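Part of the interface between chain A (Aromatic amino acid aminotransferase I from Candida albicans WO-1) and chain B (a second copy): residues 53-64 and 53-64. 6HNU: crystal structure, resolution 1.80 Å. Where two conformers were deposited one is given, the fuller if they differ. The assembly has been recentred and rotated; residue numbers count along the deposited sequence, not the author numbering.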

# COMPACT_ATOMS: atom_id res chain seq x y z
N PHE A 53 -1.91 -13.28 18.00
CA PHE A 53 -1.38 -11.92 17.69
C PHE A 53 -0.59 -11.47 18.92
O PHE A 53 -1.16 -11.31 20.01
CB PHE A 53 -2.45 -10.90 17.33
CG PHE A 53 -3.31 -11.23 16.13
CD1 PHE A 53 -2.95 -12.26 15.26
CD2 PHE A 53 -4.46 -10.50 15.88
CE1 PHE A 53 -3.76 -12.54 14.15
CE2 PHE A 53 -5.28 -10.81 14.80
CZ PHE A 53 -4.91 -11.81 13.93
N PRO A 54 0.74 -11.25 18.80
CA PRO A 54 1.56 -10.88 19.97
C PRO A 54 1.53 -9.41 20.41
O PRO A 54 2.55 -8.81 20.69
CB PRO A 54 2.96 -11.25 19.49
CG PRO A 54 2.93 -10.96 18.02
CD PRO A 54 1.56 -11.45 17.59
N PHE A 55 0.33 -8.83 20.46
CA PHE A 55 0.11 -7.42 20.83
C PHE A 55 -1.15 -7.37 21.70
O PHE A 55 -2.26 -7.54 21.20
CB PHE A 55 0.01 -6.53 19.59
CG PHE A 55 1.15 -6.62 18.60
CD1 PHE A 55 2.29 -5.86 18.77
CD2 PHE A 55 1.03 -7.40 17.45
CE1 PHE A 55 3.34 -5.95 17.87
CE2 PHE A 55 2.08 -7.48 16.55
CZ PHE A 55 3.21 -6.73 16.74
N GLU A 56 -0.94 -7.23 23.01
CA GLU A 56 -2.02 -7.22 24.03
C GLU A 56 -2.64 -5.83 24.03
O GLU A 56 -3.80 -5.70 24.38
CB GLU A 56 -1.39 -7.60 25.38
CG GLU A 56 -2.35 -7.53 26.55
CD GLU A 56 -3.67 -8.23 26.30
OE1 GLU A 56 -3.67 -9.18 25.51
OE2 GLU A 56 -4.68 -7.79 26.88
N LYS A 57 -1.84 -4.84 23.67
CA LYS A 57 -2.13 -3.41 23.84
C LYS A 57 -1.16 -2.60 22.98
O LYS A 57 0.02 -2.98 22.89
CB LYS A 57 -1.93 -3.07 25.32
CG LYS A 57 -2.39 -1.69 25.72
CD LYS A 57 -2.39 -1.50 27.22
CE LYS A 57 -1.09 -0.98 27.78
NZ LYS A 57 -1.29 -0.42 29.13
N VAL A 58 -1.64 -1.47 22.44
CA VAL A 58 -0.78 -0.39 21.89
C VAL A 58 -1.26 0.91 22.51
O VAL A 58 -2.47 1.04 22.85
CB VAL A 58 -0.86 -0.41 20.35
CG1 VAL A 58 -2.24 0.01 19.83
CG2 VAL A 58 0.23 0.44 19.73
N THR A 59 -0.34 1.83 22.75
CA THR A 59 -0.70 3.14 23.34
C THR A 59 0.03 4.23 22.58
O THR A 59 1.01 3.94 21.89
CB THR A 59 -0.41 3.21 24.84
OG1 THR A 59 0.97 3.55 24.95
CG2 THR A 59 -0.76 1.92 25.56
N ALA A 60 -0.47 5.45 22.69
CA ALA A 60 0.26 6.61 22.19
C ALA A 60 -0.01 7.78 23.12
O ALA A 60 -1.13 7.90 23.70
CB ALA A 60 -0.15 6.89 20.77
N ASP A 61 1.00 8.63 23.22
CA ASP A 61 0.99 9.90 23.97
C ASP A 61 0.79 11.00 22.93
O ASP A 61 1.63 11.12 21.99
CB ASP A 61 2.27 9.99 24.80
CG ASP A 61 2.24 9.13 26.06
OD1 ASP A 61 1.31 8.34 26.23
OD2 ASP A 61 3.16 9.29 26.86
N ILE A 62 -0.32 11.72 23.05
CA ILE A 62 -0.76 12.75 22.05
C ILE A 62 -1.03 14.07 22.77
O ILE A 62 -1.28 14.13 23.98
CB ILE A 62 -1.98 12.25 21.24
CG1 ILE A 62 -3.27 12.24 22.07
CG2 ILE A 62 -1.70 10.87 20.64
CD1 ILE A 62 -4.50 11.79 21.31
N PRO A 63 -0.97 15.20 22.05
CA PRO A 63 -1.30 16.50 22.66
C PRO A 63 -2.80 16.62 22.95
O PRO A 63 -3.57 15.74 22.54
CB PRO A 63 -0.77 17.53 21.66
CG PRO A 63 -0.70 16.79 20.35
CD PRO A 63 -0.48 15.33 20.66
N THR A 64 -3.17 17.67 23.69
CA THR A 64 -4.52 17.80 24.29
C THR A 64 -5.16 19.06 23.72
O THR A 64 -4.57 20.14 23.72
CB THR A 64 -4.44 17.82 25.83
OG1 THR A 64 -3.98 16.55 26.27
CG2 THR A 64 -5.75 18.13 26.52
N PHE B 53 4.26 16.50 14.57
CA PHE B 53 3.76 15.09 14.63
C PHE B 53 3.16 14.87 16.02
O PHE B 53 3.91 14.97 17.00
CB PHE B 53 4.84 14.03 14.37
CG PHE B 53 5.54 14.08 13.02
CD1 PHE B 53 5.09 14.90 11.99
CD2 PHE B 53 6.63 13.25 12.78
CE1 PHE B 53 5.76 14.93 10.78
CE2 PHE B 53 7.29 13.29 11.56
CZ PHE B 53 6.83 14.09 10.56
N PRO B 54 1.83 14.65 16.14
CA PRO B 54 1.17 14.60 17.46
C PRO B 54 1.33 13.26 18.19
O PRO B 54 0.37 12.75 18.71
CB PRO B 54 -0.29 14.91 17.10
CG PRO B 54 -0.46 14.21 15.75
CD PRO B 54 0.86 14.50 15.04
N PHE B 55 2.53 12.69 18.14
CA PHE B 55 2.88 11.37 18.74
C PHE B 55 4.22 11.48 19.44
O PHE B 55 5.25 11.50 18.78
CB PHE B 55 2.91 10.26 17.69
CG PHE B 55 1.64 10.15 16.87
CD1 PHE B 55 0.54 9.48 17.36
CD2 PHE B 55 1.57 10.72 15.62
CE1 PHE B 55 -0.61 9.34 16.60
CE2 PHE B 55 0.41 10.60 14.87
CZ PHE B 55 -0.67 9.91 15.35
N GLU B 56 4.18 11.55 20.77
CA GLU B 56 5.39 11.73 21.61
C GLU B 56 6.04 10.36 21.78
O GLU B 56 7.28 10.27 21.88
CB GLU B 56 5.06 12.37 22.97
CG GLU B 56 6.23 12.37 23.93
CD GLU B 56 7.46 13.09 23.42
OE1 GLU B 56 7.28 13.97 22.54
OE2 GLU B 56 8.59 12.77 23.88
N LYS B 57 5.21 9.33 21.81
CA LYS B 57 5.67 7.94 21.84
C LYS B 57 4.50 7.01 21.53
O LYS B 57 3.33 7.44 21.64
CB LYS B 57 6.30 7.58 23.19
CG LYS B 57 5.36 7.14 24.28
CD LYS B 57 6.11 6.73 25.55
CE LYS B 57 5.16 6.40 26.68
NZ LYS B 57 5.86 6.20 27.97
N VAL B 58 4.87 5.81 21.10
CA VAL B 58 3.96 4.65 20.97
C VAL B 58 4.56 3.51 21.80
O VAL B 58 5.84 3.42 21.92
CB VAL B 58 3.73 4.24 19.51
CG1 VAL B 58 5.00 3.77 18.82
CG2 VAL B 58 2.68 3.15 19.43
N THR B 59 3.69 2.73 22.43
CA THR B 59 4.11 1.54 23.20
C THR B 59 3.27 0.36 22.75
O THR B 59 2.19 0.58 22.20
CB THR B 59 4.01 1.78 24.72
OG1 THR B 59 2.63 1.69 25.08
CG2 THR B 59 4.57 3.12 25.14
N ALA B 60 3.78 -0.85 22.97
CA ALA B 60 3.01 -2.09 22.86
C ALA B 60 3.41 -3.06 23.98
O ALA B 60 4.58 -3.06 24.39
CB ALA B 60 3.21 -2.72 21.51
N ASP B 61 2.45 -3.86 24.44
CA ASP B 61 2.71 -4.97 25.38
C ASP B 61 2.75 -6.24 24.55
O ASP B 61 1.81 -6.46 23.76
CB ASP B 61 1.63 -5.01 26.45
CG ASP B 61 1.70 -3.87 27.45
OD1 ASP B 61 2.66 -3.03 27.37
OD2 ASP B 61 0.80 -3.85 28.30
N ILE B 62 3.84 -7.00 24.67
CA ILE B 62 4.13 -8.20 23.85
C ILE B 62 4.57 -9.34 24.75
O ILE B 62 5.01 -9.10 25.88
CB ILE B 62 5.19 -7.84 22.79
CG1 ILE B 62 6.58 -7.69 23.39
CG2 ILE B 62 4.72 -6.58 22.05
CD1 ILE B 62 7.65 -7.25 22.38
N PRO B 63 4.44 -10.59 24.29
CA PRO B 63 4.91 -11.74 25.07
C PRO B 63 6.44 -11.84 25.12
O PRO B 63 7.11 -11.12 24.34
CB PRO B 63 4.23 -12.94 24.39
CG PRO B 63 4.01 -12.49 22.97
CD PRO B 63 3.72 -11.00 23.07
N THR B 64 6.96 -12.70 26.02
CA THR B 64 8.41 -12.78 26.34
C THR B 64 8.97 -14.13 25.91
O THR B 64 8.42 -15.18 26.22
CB THR B 64 8.70 -12.48 27.82
OG1 THR B 64 7.96 -13.42 28.61
CG2 THR B 64 8.31 -11.06 28.18

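At the centre of this contact two copies of the same threonine meet: A:Thr59 OG1 and B:Thr59 OG1 lie 2.5 Å apart, a very short hydrogen bond. A hydroxyl can both donate and accept, so threonine can pair with its own copy where two like charges would repel; the geometry leaves the donor open.

The pair marks the centre of the register between two antiparallel strands, residues 57-62 of each chain, which join edge to edge with their directions 163° apart. Around it the backbones bond reciprocally: A:Thr59 N donates to B:Thr59 O at 2.9 Å, and B:Thr59 N to A:Thr59 O at 3.0 Å. Further out, B:Asp61 N reaches A:Lys57 O (3.0 Å) and A:Asp61 N reaches B:Lys57 O (3.1 Å). The ladder ends with A:Glu56 N to B:Asp61 O (3.0 Å) and B:Glu56 N to A:Asp61 O (2.9 Å). These bonds use main-chain atoms, leaving the side chains to furnish the two faces.

The threonine face also carries A:Lys57, B:Lys57, A:Asp61 and B:Asp61. Their charges are complementary but stop short of a salt bridge, with A:Lys57 NZ 4.1 Å from B:Asp61 OD2 and B:Lys57 NZ 4.3 Å from A:Asp61 OD2; each lysine nitrogen is hydrogen-bonded elsewhere in the structure.

The other face is apolar. A:Val58 CG2 packs against B:Val58 CG2 at 3.7 Å, a branched side chain well suited to a buried strand. The small methyls of A:Ala60 and B:Ala60 fit at the edges of the B:Phe55 and A:Phe55 rings, with A:Phe55 CD1 4.3 Å from B:Ala60 CB. Beyond the strands the prolines meet, A:Pro54 CB lying 3.7 Å from B:Pro63 CD. Proline has no amide hydrogen to donate, and the ring of A:Pro63 or B:Pro63 offers apolar surface instead, while the carbonyl oxygens of A:Pro54 and B:Pro54 are buried without a hydrogen-bonding partner.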